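Local coordinates for protein hookworm platelet inhibitor 1 (Ancylostoma caninum, PDB 4TPV) that inhibits platelet aggregation and the adhesion of resting platelets to fibrinogen and collagen, possibly by binding platelet integrins, at residues 38-43 and 174-178; 48-52 and 119-123; 110-115 and 142-148. All coordinates share one frame. Residue numbers count along the deposited sequence, not the author numbering.

Interaction 1 (38-43 and 174-178); sequences KMRTMV and LLCIG
A single beta bridge between R40 and C176 (CA-CA 4.4 Å) ties the loop that follows helix 13-34 of the CAP domain to the disulfide-bonded C-terminal part of the chain. M39 to V43 and L175 to G178 are extended, and the end-to-end directions of the two segments are 59° apart. Two hydrogen bonds flank the bridge: C176 N donates to M39 O (2.8 Å) and T41 N to C176 O (2.8 Å, 167° at the hydrogen). Each acceptor also takes a CA-H contact, L175 CA to M39 O at 3.0 Å and R40 CA to C176 O at 3.4 Å. Water 1 accepts from M39 N (3.0 Å) and donates to L174 O (2.7 Å). T41 OG1, 3.2 Å from L175 CB, is hydrogen-bonded to D168, and K38 NZ forms a salt bridge with D160. Apolar contact is added by M39 CG on L175 CD2 (3.6 Å). C176 (chi1 m) turns its SG to 3.8 Å from K38 CA and bonds it to C158. Water 2 accepts from R40 NE at 3.0 Å.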
ATOM      1  N   LYS A  38     -14.678  -0.957  -5.723  1.00 10.48           N
ATOM      2  CA  LYS A  38     -14.540  -1.346  -4.314  1.00  9.32           C
ATOM      3  C   LYS A  38     -13.098  -1.220  -3.818  1.00 11.68           C
ATOM      4  O   LYS A  38     -12.517  -2.142  -3.231  1.00 10.97           O
ATOM      5  CB  LYS A  38     -15.089  -2.759  -4.101  1.00  9.56           C
ATOM      6  CG  LYS A  38     -14.582  -3.837  -5.033  1.00  9.92           C
ATOM      7  CD  LYS A  38     -15.150  -5.191  -4.603  1.00 13.11           C
ATOM      8  CE  LYS A  38     -14.876  -6.260  -5.648  1.00 19.06           C
ATOM      9  NZ  LYS A  38     -15.448  -7.582  -5.222  1.00 19.51           N
ATOM     10  N   MET A  39     -12.536  -0.035  -4.028  1.00  9.70           N
ATOM     11  CA  MET A  39     -11.188   0.247  -3.547  1.00  8.65           C
ATOM     12  C   MET A  39     -11.264   0.533  -2.060  1.00 10.73           C
ATOM     13  O   MET A  39     -11.914   1.479  -1.646  1.00 13.45           O
ATOM     14  CB  MET A  39     -10.571   1.434  -4.286  1.00  9.98           C
ATOM     15  CG  MET A  39      -9.132   1.706  -3.879  1.00  8.14           C
ATOM     16  SD  MET A  39      -7.939   0.642  -4.700  1.00  8.75           S
ATOM     17  CE  MET A  39      -7.974   1.226  -6.402  1.00 10.86           C
ATOM     18  N   ARG A  40     -10.599  -0.290  -1.256  1.00  8.29           N
ATOM     19  CA  ARG A  40     -10.623  -0.092   0.203  1.00  8.16           C
ATOM     20  C   ARG A  40      -9.686   1.007   0.701  1.00  9.01           C
ATOM     21  O   ARG A  40      -8.590   1.222   0.185  1.00 11.89           O
ATOM     22  CB  ARG A  40     -10.284  -1.409   0.915  1.00  9.74           C
ATOM     23  CG  ARG A  40     -11.371  -2.490   0.681  1.00 10.86           C
ATOM     24  CD  ARG A  40     -11.341  -3.625   1.692  1.00 11.37           C
ATOM     25  NE  ARG A  40     -11.782  -3.166   3.016  1.00 12.35           N
ATOM     26  CZ  ARG A  40     -12.283  -3.964   3.950  1.00 16.50           C
ATOM     27  NH1 ARG A  40     -12.423  -5.255   3.714  1.00 17.33           N
ATOM     28  NH2 ARG A  40     -12.645  -3.459   5.123  1.00 18.95           N
ATOM     29  N   THR A  41     -10.129   1.674   1.760  1.00  8.11           N
ATOM     30  CA  THR A  41      -9.263   2.555   2.525  1.00  9.95           C
ATOM     31  C   THR A  41      -8.244   1.694   3.237  1.00 10.28           C
ATOM     32  O   THR A  41      -8.613   0.689   3.857  1.00 10.20           O
ATOM     33  CB  THR A  41     -10.041   3.358   3.557  1.00  9.86           C
ATOM     34  OG1 THR A  41     -11.102   4.062   2.911  1.00 12.37           O
ATOM     35  CG2 THR A  41      -9.131   4.371   4.259  1.00 11.71           C
ATOM     36  N   MET A  42      -6.973   2.068   3.133  1.00  9.09           N
ATOM     37  CA  MET A  42      -5.954   1.411   3.959  1.00  7.92           C
ATOM     38  C   MET A  42      -5.835   2.007   5.345  1.00 10.18           C
ATOM     39  O   MET A  42      -5.933   3.224   5.545  1.00 12.86           O
ATOM     40  CB  MET A  42      -4.582   1.478   3.311  1.00  8.23           C
ATOM     41  CG  MET A  42      -4.401   0.549   2.125  1.00 10.53           C
ATOM     42  SD  MET A  42      -2.735   0.707   1.425  1.00 10.98           S
ATOM     43  CE  MET A  42      -2.751  -0.697   0.299  1.00 10.80           C
ATOM     44  N   VAL A  43      -5.593   1.121   6.304  1.00  8.55           N
ATOM     45  CA  VAL A  43      -5.322   1.514   7.680  1.00  8.58           C
ATOM     46  C   VAL A  43      -3.936   1.007   8.051  1.00 11.72           C
ATOM     47  O   VAL A  43      -3.556  -0.086   7.640  1.00 13.40           O
ATOM     48  CB  VAL A  43      -6.377   0.937   8.644  1.00 12.22           C
ATOM     49  CG1 VAL A  43      -5.969   1.164  10.102  1.00 19.19           C
ATOM     50  CG2 VAL A  43      -7.743   1.527   8.331  1.00 13.05           C
ATOM     51  N   LEU A 174     -14.850   7.639  -2.346  1.00 11.39           N
ATOM     52  CA  LEU A 174     -14.229   6.853  -3.398  1.00 11.36           C
ATOM     53  C   LEU A 174     -13.785   5.495  -2.896  1.00 15.09           C
ATOM     54  O   LEU A 174     -13.643   4.559  -3.691  1.00 12.68           O
ATOM     55  CB  LEU A 174     -13.015   7.583  -3.977  1.00  8.92           C
ATOM     56  CG  LEU A 174     -13.332   8.801  -4.847  1.00 12.97           C
ATOM     57  CD1 LEU A 174     -12.068   9.603  -5.103  1.00 14.82           C
ATOM     58  CD2 LEU A 174     -13.988   8.357  -6.158  1.00 15.31           C
ATOM     59  N   LEU A 175     -13.553   5.399  -1.581  1.00 11.05           N
ATOM     60  CA  LEU A 175     -12.973   4.204  -0.964  1.00 11.85           C
ATOM     61  C   LEU A 175     -13.944   3.549   0.016  1.00  9.67           C
ATOM     62  O   LEU A 175     -14.901   4.167   0.466  1.00 12.93           O
ATOM     63  CB  LEU A 175     -11.660   4.564  -0.246  1.00  8.87           C
ATOM     64  CG  LEU A 175     -10.609   5.353  -1.040  1.00  9.56           C
ATOM     65  CD1 LEU A 175      -9.325   5.529  -0.235  1.00 11.36           C
ATOM     66  CD2 LEU A 175     -10.334   4.700  -2.396  1.00 11.55           C
ATOM     67  N   CYS A 176     -13.698   2.279   0.318  1.00 10.65           N
ATOM     68  CA  CYS A 176     -14.550   1.526   1.244  1.00  9.53           C
ATOM     69  C   CYS A 176     -13.874   1.391   2.585  1.00 10.02           C
ATOM     70  O   CYS A 176     -12.731   0.978   2.649  1.00 11.80           O
ATOM     71  CB  CYS A 176     -14.839   0.130   0.712  1.00  9.37           C
ATOM     72  SG  CYS A 176     -15.550   0.058  -0.938  1.00 14.71           S
ATOM     73  N   ILE A 177     -14.593   1.691   3.667  1.00  9.54           N
ATOM     74  CA  ILE A 177     -14.010   1.597   5.019  1.00  9.99           C
ATOM     75  C   ILE A 177     -14.787   0.639   5.926  1.00 13.31           C
ATOM     76  O   ILE A 177     -16.005   0.533   5.837  1.00 10.76           O
ATOM     77  CB  ILE A 177     -13.950   3.000   5.672  1.00 11.14           C
ATOM     78  CG1 ILE A 177     -13.159   2.981   6.983  1.00 18.22           C
ATOM     79  CG2 ILE A 177     -15.350   3.591   5.871  1.00 11.56           C
ATOM     80  CD1 ILE A 177     -11.691   2.704   6.813  1.00 18.27           C
ATOM     81  N   GLY A 178     -14.065  -0.055   6.801  1.00 14.97           N
ATOM     82  CA  GLY A 178     -14.685  -0.931   7.781  1.00 14.14           C
ATOM     83  C   GLY A 178     -15.358  -0.174   8.915  1.00 13.30           C
ATOM     84  O   GLY A 178     -15.167   1.026   9.079  1.00 14.12           O
TER
HETATM   85  O   HOH W   1     -14.370   2.216  -4.811  1.00 13.58           O
HETATM   86  O   HOH W   2     -11.161  -0.576   4.375  1.00 17.84           O

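Interaction 2 (48-52 and 119-123); sequences LEEKA and KLGCA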
ATOM      1  N   LEU A  48       1.710  -5.847  10.424  1.00 10.74           N
ATOM      2  CA  LEU A  48       2.385  -5.809   9.134  1.00  9.89           C
ATOM      3  C   LEU A  48       3.695  -5.035   9.208  1.00 12.00           C
ATOM      4  O   LEU A  48       4.646  -5.370   8.506  1.00 13.13           O
ATOM      5  CB  LEU A  48       1.481  -5.186   8.074  1.00 10.42           C
ATOM      6  CG  LEU A  48       0.305  -6.071   7.728  1.00  9.38           C
ATOM      7  CD1 LEU A  48      -0.467  -5.443   6.571  1.00  9.95           C
ATOM      8  CD2 LEU A  48       0.777  -7.479   7.353  1.00 16.56           C
ATOM      9  N   GLU A  49       3.754  -4.010  10.059  1.00 11.49           N
ATOM     10  CA  GLU A  49       5.023  -3.307  10.238  1.00 10.71           C
ATOM     11  C   GLU A  49       6.094  -4.259  10.760  1.00 10.55           C
ATOM     12  O   GLU A  49       7.233  -4.246  10.278  1.00 11.19           O
ATOM     13  CB  GLU A  49       4.897  -2.108  11.187  1.00 10.83           C
ATOM     14  CG  GLU A  49       6.267  -1.498  11.550  1.00  9.27           C
ATOM     15  CD  GLU A  49       6.166  -0.221  12.376  1.00  9.93           C
ATOM     16  OE1 GLU A  49       6.810  -0.168  13.454  1.00 12.45           O
ATOM     17  OE2 GLU A  49       5.474   0.719  11.945  1.00 12.33           O
ATOM     18  N   GLU A  50       5.752  -5.086  11.745  1.00  9.81           N
ATOM     19  CA  GLU A  50       6.732  -6.038  12.257  1.00  9.77           C
ATOM     20  C   GLU A  50       7.140  -7.040  11.161  1.00 11.90           C
ATOM     21  O   GLU A  50       8.318  -7.373  11.033  1.00 11.41           O
ATOM     22  CB  GLU A  50       6.202  -6.769  13.484  1.00 10.48           C
ATOM     23  CG  GLU A  50       7.025  -8.006  13.852  1.00 11.00           C
ATOM     24  CD  GLU A  50       8.394  -7.714  14.462  1.00 14.68           C
ATOM     25  OE1 GLU A  50       8.777  -6.534  14.604  1.00 15.28           O
ATOM     26  OE2 GLU A  50       9.093  -8.698  14.789  1.00 15.93           O
ATOM     27  N   LYS A  51       6.177  -7.475  10.348  1.00 11.00           N
ATOM     28  CA  LYS A  51       6.481  -8.360   9.224  1.00 10.86           C
ATOM     29  C   LYS A  51       7.435  -7.659   8.254  1.00 10.17           C
ATOM     30  O   LYS A  51       8.397  -8.259   7.735  1.00 11.72           O
ATOM     31  CB  LYS A  51       5.188  -8.775   8.509  1.00 14.94           C
ATOM     32  CG  LYS A  51       5.346  -9.852   7.441  1.00 17.71           C
ATOM     33  CD  LYS A  51       3.995 -10.145   6.797  1.00 20.02           C
ATOM     34  CE  LYS A  51       4.128 -11.188   5.691  1.00 26.98           C
ATOM     35  NZ  LYS A  51       2.897 -11.267   4.850  1.00 32.49           N
ATOM     36  N   ALA A  52       7.179  -6.380   8.038  1.00 10.72           N
ATOM     37  CA  ALA A  52       8.027  -5.598   7.145  1.00  8.62           C
ATOM     38  C   ALA A  52       9.450  -5.465   7.683  1.00  8.97           C
ATOM     39  O   ALA A  52      10.412  -5.550   6.907  1.00 10.38           O
ATOM     40  CB  ALA A  52       7.406  -4.210   6.901  1.00  8.95           C
ATOM     41  N   LYS A 119      -4.827  -2.847   4.532  1.00  9.80           N
ATOM     42  CA  LYS A 119      -3.845  -2.697   5.607  1.00  9.77           C
ATOM     43  C   LYS A 119      -2.439  -2.585   5.022  1.00 10.64           C
ATOM     44  O   LYS A 119      -2.115  -3.233   4.025  1.00 11.11           O
ATOM     45  CB  LYS A 119      -3.900  -3.882   6.585  1.00 14.13           C
ATOM     46  CG  LYS A 119      -5.182  -4.032   7.367  1.00 16.90           C
ATOM     47  CD  LYS A 119      -5.147  -5.342   8.158  1.00 21.72           C
ATOM     48  CE  LYS A 119      -6.341  -5.454   9.097  1.00 33.35           C
ATOM     49  NZ  LYS A 119      -7.640  -5.472   8.361  1.00 35.84           N
ATOM     50  N   LEU A 120      -1.611  -1.729   5.614  1.00  8.90           N
ATOM     51  CA  LEU A 120      -0.184  -1.739   5.310  1.00  7.91           C
ATOM     52  C   LEU A 120       0.630  -1.519   6.578  1.00 14.11           C
ATOM     53  O   LEU A 120       0.142  -0.954   7.564  1.00  9.59           O
ATOM     54  CB  LEU A 120       0.191  -0.663   4.270  1.00  9.58           C
ATOM     55  CG  LEU A 120       0.408   0.748   4.842  1.00 10.65           C
ATOM     56  CD1 LEU A 120       1.077   1.644   3.799  1.00 12.51           C
ATOM     57  CD2 LEU A 120      -0.907   1.354   5.302  1.00 11.44           C
ATOM     58  N   GLY A 121       1.875  -1.968   6.533  1.00 11.26           N
ATOM     59  CA  GLY A 121       2.842  -1.659   7.574  1.00  8.31           C
ATOM     60  C   GLY A 121       4.185  -1.565   6.899  1.00  7.87           C
ATOM     61  O   GLY A 121       4.453  -2.326   5.974  1.00  9.17           O
ATOM     62  N   CYS A 122       5.038  -0.654   7.368  1.00  9.32           N
ATOM     63  CA  CYS A 122       6.295  -0.368   6.662  1.00  7.97           C
ATOM     64  C   CYS A 122       7.522  -0.370   7.578  1.00  9.98           C
ATOM     65  O   CYS A 122       7.404  -0.323   8.799  1.00 11.24           O
ATOM     66  CB  CYS A 122       6.186   0.973   5.936  1.00  9.85           C
ATOM     67  SG  CYS A 122       4.839   1.059   4.717  1.00 11.43           S
ATOM     68  N   ALA A 123       8.707  -0.422   6.969  1.00 10.05           N
ATOM     69  CA  ALA A 123       9.967  -0.530   7.694  1.00  9.29           C
ATOM     70  C   ALA A 123      11.047   0.237   6.934  1.00  8.77           C
ATOM     71  O   ALA A 123      11.039   0.293   5.699  1.00 10.62           O
ATOM     72  CB  ALA A 123      10.367  -2.001   7.866  1.00  8.95           C
TER
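Helix 46-56 rests on strand 119-127 without a cross-segment hydrogen bond; the local axes approach to 5.7 Å and cross at -39°. So close a fit depends on G121: an ideal CB there would lie only 2.1 Å from E49 N, and the actual G121 CA is 3.5 Å from that same E49 N. L48 adopts the m,t rotamer, which lays its CD1 3.8 Å from K119 CB while L48 CB sits 3.6 Å from G121 N. One turn on, A52 and A123 direct their methyls at each other, CB to CB 3.8 Å. E49 is extended (chi1 and chi2 both t), so that its CG passes 3.2 Å from C122 O and its carboxylate continues to Y44, R8 and R16. K119 starts toward the helix, but its chain leads away. L120 and C122 point from the strand's other face, where they touch helix 13-34 and C122 is disulfide-bonded to C135. The strand thus lies between the two helices, an alpha-beta-alpha layering as in other CAP domains, with strands 43-44 and 130-138 beside it in the sheet.

Interaction 3 (110-115 and 142-148); sequences ANMVWD and KGDGKTI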
ATOM      1  N   ALA A 110       0.837  -2.344  -8.184  1.00 10.08           N
ATOM      2  CA  ALA A 110      -0.266  -3.288  -7.968  1.00  7.28           C
ATOM      3  C   ALA A 110      -0.553  -3.510  -6.474  1.00  7.15           C
ATOM      4  O   ALA A 110      -1.729  -3.616  -6.073  1.00  9.59           O
ATOM      5  CB  ALA A 110       0.040  -4.617  -8.670  1.00  9.70           C
ATOM      6  N   ASN A 111       0.486  -3.586  -5.648  1.00  7.71           N
ATOM      7  CA  ASN A 111       0.261  -3.756  -4.220  1.00  8.51           C
ATOM      8  C   ASN A 111      -0.439  -2.528  -3.649  1.00  7.37           C
ATOM      9  O   ASN A 111      -1.318  -2.644  -2.791  1.00  8.38           O
ATOM     10  CB  ASN A 111       1.578  -3.994  -3.466  1.00  8.63           C
ATOM     11  CG  ASN A 111       1.832  -5.468  -3.166  1.00  8.12           C
ATOM     12  OD1 ASN A 111       0.923  -6.219  -2.779  1.00  8.69           O
ATOM     13  ND2 ASN A 111       3.095  -5.883  -3.313  1.00  9.61           N
ATOM     14  N   MET A 112      -0.048  -1.345  -4.133  1.00  8.18           N
ATOM     15  CA  MET A 112      -0.597  -0.104  -3.598  1.00  6.77           C
ATOM     16  C   MET A 112      -2.053   0.123  -3.979  1.00  6.79           C
ATOM     17  O   MET A 112      -2.795   0.718  -3.202  1.00  8.71           O
ATOM     18  CB  MET A 112       0.237   1.111  -4.038  1.00  7.32           C
ATOM     19  CG  MET A 112       1.628   1.148  -3.441  1.00  9.27           C
ATOM     20  SD  MET A 112       2.356   2.804  -3.432  1.00 10.30           S
ATOM     21  CE  MET A 112       2.313   3.222  -5.170  1.00 11.70           C
ATOM     22  N   VAL A 113      -2.477  -0.360  -5.147  1.00  7.06           N
ATOM     23  CA  VAL A 113      -3.858  -0.114  -5.597  1.00  9.32           C
ATOM     24  C   VAL A 113      -4.726  -1.377  -5.715  1.00  8.53           C
ATOM     25  O   VAL A 113      -5.861  -1.313  -6.213  1.00  9.61           O
ATOM     26  CB  VAL A 113      -3.869   0.664  -6.936  1.00  9.08           C
ATOM     27  CG1 VAL A 113      -3.138   2.002  -6.764  1.00  9.67           C
ATOM     28  CG2 VAL A 113      -3.284  -0.185  -8.095  1.00  8.24           C
ATOM     29  N   TRP A 114      -4.239  -2.505  -5.204  1.00  7.64           N
ATOM     30  CA  TRP A 114      -5.069  -3.716  -5.165  1.00  8.67           C
ATOM     31  C   TRP A 114      -6.350  -3.413  -4.377  1.00  7.52           C
ATOM     32  O   TRP A 114      -6.266  -2.937  -3.239  1.00  7.93           O
ATOM     33  CB  TRP A 114      -4.298  -4.887  -4.529  1.00  7.40           C
ATOM     34  CG  TRP A 114      -4.769  -6.191  -5.083  1.00  7.62           C
ATOM     35  CD1 TRP A 114      -5.864  -6.910  -4.683  1.00 10.51           C
ATOM     36  CD2 TRP A 114      -4.202  -6.907  -6.190  1.00  7.74           C
ATOM     37  NE1 TRP A 114      -6.000  -8.046  -5.456  1.00 11.49           N
ATOM     38  CE2 TRP A 114      -4.993  -8.068  -6.387  1.00  9.87           C
ATOM     39  CE3 TRP A 114      -3.088  -6.698  -7.015  1.00  7.86           C
ATOM     40  CZ2 TRP A 114      -4.718  -9.008  -7.389  1.00 10.25           C
ATOM     41  CZ3 TRP A 114      -2.810  -7.638  -8.021  1.00  7.99           C
ATOM     42  CH2 TRP A 114      -3.638  -8.777  -8.196  1.00  8.20           C
ATOM     43  N   ASP A 115      -7.524  -3.667  -4.948  1.00  7.90           N
ATOM     44  CA  ASP A 115      -8.695  -3.021  -4.376  1.00  7.90           C
ATOM     45  C   ASP A 115      -9.022  -3.604  -2.995  1.00 11.29           C
ATOM     46  O   ASP A 115      -9.462  -2.870  -2.103  1.00  9.82           O
ATOM     47  CB  ASP A 115      -9.911  -3.034  -5.355  1.00 12.96           C
ATOM     48  CG  ASP A 115     -10.370  -4.414  -5.777  1.00 11.51           C
ATOM     49  OD1 ASP A 115      -9.784  -5.444  -5.395  1.00 11.68           O
ATOM     50  OD2 ASP A 115     -11.356  -4.450  -6.535  1.00 10.68           O
ATOM     51  N   LYS A 142      -2.820 -10.607  -3.994  1.00  9.41           N
ATOM     52  CA  LYS A 142      -2.116 -10.315  -5.243  1.00 11.34           C
ATOM     53  C   LYS A 142      -1.479 -11.573  -5.857  1.00 11.06           C
ATOM     54  O   LYS A 142      -0.962 -12.434  -5.152  1.00 12.21           O
ATOM     55  CB  LYS A 142      -1.052  -9.242  -5.005  1.00  7.71           C
ATOM     56  CG  LYS A 142      -0.108  -8.931  -6.186  1.00  7.75           C
ATOM     57  CD  LYS A 142       0.641  -7.623  -5.867  1.00  8.40           C
ATOM     58  CE  LYS A 142       1.935  -7.424  -6.681  1.00 10.68           C
ATOM     59  NZ  LYS A 142       3.036  -8.355  -6.260  1.00 10.26           N
ATOM     60  N   GLY A 143      -1.522 -11.677  -7.179  1.00  9.92           N
ATOM     61  CA  GLY A 143      -0.955 -12.821  -7.867  1.00 11.46           C
ATOM     62  C   GLY A 143      -1.017 -12.625  -9.368  1.00 10.12           C
ATOM     63  O   GLY A 143      -1.901 -11.918  -9.867  1.00 11.17           O
ATOM     64  N   ASP A 144      -0.086 -13.257 -10.076  1.00  9.04           N
ATOM     65  CA  ASP A 144      -0.040 -13.209 -11.539  1.00  9.35           C
ATOM     66  C   ASP A 144      -1.385 -13.620 -12.117  1.00  9.61           C
ATOM     67  O   ASP A 144      -1.942 -14.658 -11.749  1.00 10.98           O
ATOM     68  CB  ASP A 144       1.071 -14.122 -12.061  1.00 11.18           C
ATOM     69  CG  ASP A 144       1.341 -13.947 -13.539  1.00 15.51           C
ATOM     70  OD1 ASP A 144       1.045 -12.873 -14.108  1.00 13.30           O
ATOM     71  OD2 ASP A 144       1.890 -14.902 -14.133  1.00 23.33           O
ATOM     72  N   GLY A 145      -1.892 -12.791 -13.034  1.00 10.07           N
ATOM     73  CA  GLY A 145      -3.112 -13.102 -13.755  1.00 11.26           C
ATOM     74  C   GLY A 145      -4.394 -12.746 -13.029  1.00 11.76           C
ATOM     75  O   GLY A 145      -5.492 -12.913 -13.581  1.00 13.31           O
ATOM     76  N   LYS A 146      -4.264 -12.277 -11.796  1.00  9.49           N
ATOM     77  CA  LYS A 146      -5.441 -11.932 -11.005  1.00 12.26           C
ATOM     78  C   LYS A 146      -5.856 -10.487 -11.256  1.00 11.22           C
ATOM     79  O   LYS A 146      -5.048  -9.646 -11.665  1.00  9.63           O
ATOM     80  CB  LYS A 146      -5.183 -12.178  -9.511  1.00 12.22           C
ATOM     81  CG  LYS A 146      -4.839 -13.642  -9.214  1.00 14.85           C
ATOM     82  CD  LYS A 146      -4.606 -13.907  -7.727  1.00 15.12           C
ATOM     83  CE  LYS A 146      -5.891 -13.795  -6.946  1.00 23.90           C
ATOM     84  NZ  LYS A 146      -5.690 -14.194  -5.519  1.00 27.46           N
ATOM     85  N   THR A 147      -7.124 -10.201 -10.991  1.00 12.82           N
ATOM     86  CA  THR A 147      -7.656  -8.862 -11.211  1.00  9.91           C
ATOM     87  C   THR A 147      -7.253  -7.929 -10.068  1.00 10.61           C
ATOM     88  O   THR A 147      -7.570  -8.200  -8.899  1.00 11.83           O
ATOM     89  CB  THR A 147      -9.189  -8.921 -11.350  1.00 14.70           C
ATOM     90  OG1 THR A 147      -9.522  -9.736 -12.484  1.00 15.75           O
ATOM     91  CG2 THR A 147      -9.773  -7.517 -11.551  1.00 17.37           C
ATOM     92  N   ILE A 148      -6.535  -6.858 -10.416  1.00  8.66           N
ATOM     93  CA  ILE A 148      -6.082  -5.855  -9.445  1.00  8.29           C
ATOM     94  C   ILE A 148      -7.262  -5.107  -8.836  1.00  9.84           C
ATOM     95  O   ILE A 148      -7.299  -4.860  -7.615  1.00  9.18           O
ATOM     96  CB  ILE A 148      -5.120  -4.828 -10.090  1.00  9.88           C
ATOM     97  CG1 ILE A 148      -3.969  -5.517 -10.816  1.00 10.51           C
ATOM     98  CG2 ILE A 148      -4.583  -3.851  -9.019  1.00 11.59           C
ATOM     99  CD1 ILE A 148      -3.242  -4.572 -11.809  1.00  9.67           C
TER
HETATM  100  O   HOH W   3      -9.483  -7.591  -6.905  1.00 16.53           O
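W114, I148 and K142 bury 127, 120 and 107 Å² in this contact, and the indole is sandwiched between the other two. K142 CA lies 3.6 Å from the centroid of the W114 six-membered ring, 12° off the normal; I148 CA lies 3.7 Å from that centroid on the opposite face, 2° off. Both are CH-pi contacts. With chi1 t and chi2 -83°, the indole reaches into the curve of segment 142-148, whose type II turn runs from G143 to K146; W114 CZ2 comes within 3.3 Å of T147 O. I148 adds apolar contacts, CG1 to W114 CZ3 at 3.7 Å and CG2 to V113 CG2 at 4.0 Å. Its carbonyl accepts the one direct hydrogen bond, from D115 N to I148 O (2.9 Å), and water 3 donates to both D115 OD1 (2.6 Å) and T147 O (2.8 Å), while D115 OD2 accepts a hydrogen bond from E150 N. The extended aliphatic part of K142 brings CG to 3.5 Å from W114 CZ3 and CE to 3.9 Å from A110 CB, before NZ pairs with E66. The contact fastens the loop after strand 130-138 to the C-terminal end of helix 107-113, whose M112 and V113 side chains touch helix 13-34.

How the interactions relate
Interactions 2 and 3 are mostly buried and nested in the chain loop closed by interaction 1, which is partly buried and joins the CAP domain to the C-terminal region. Their chemistry differs accordingly: interaction 1 relies on backbone hydrogen bonds and water, interaction 2 on close helix-strand packing with none, and interaction 3 on CH-pi contacts to both faces of one indole, with one direct hydrogen bond and one water bridge. Segment 38-43 touches both others: V43 O lies 3.3 Å from L120 N, a probable hydrogen bond, and R40 N lies 2.9 Å from D115 O, another. M39 SD also packs 3.2 Å from V113 O. Interactions 2 and 3, about 18 Å apart between centres, are linked through sequence, helix 107-113 leading into strand 119-127.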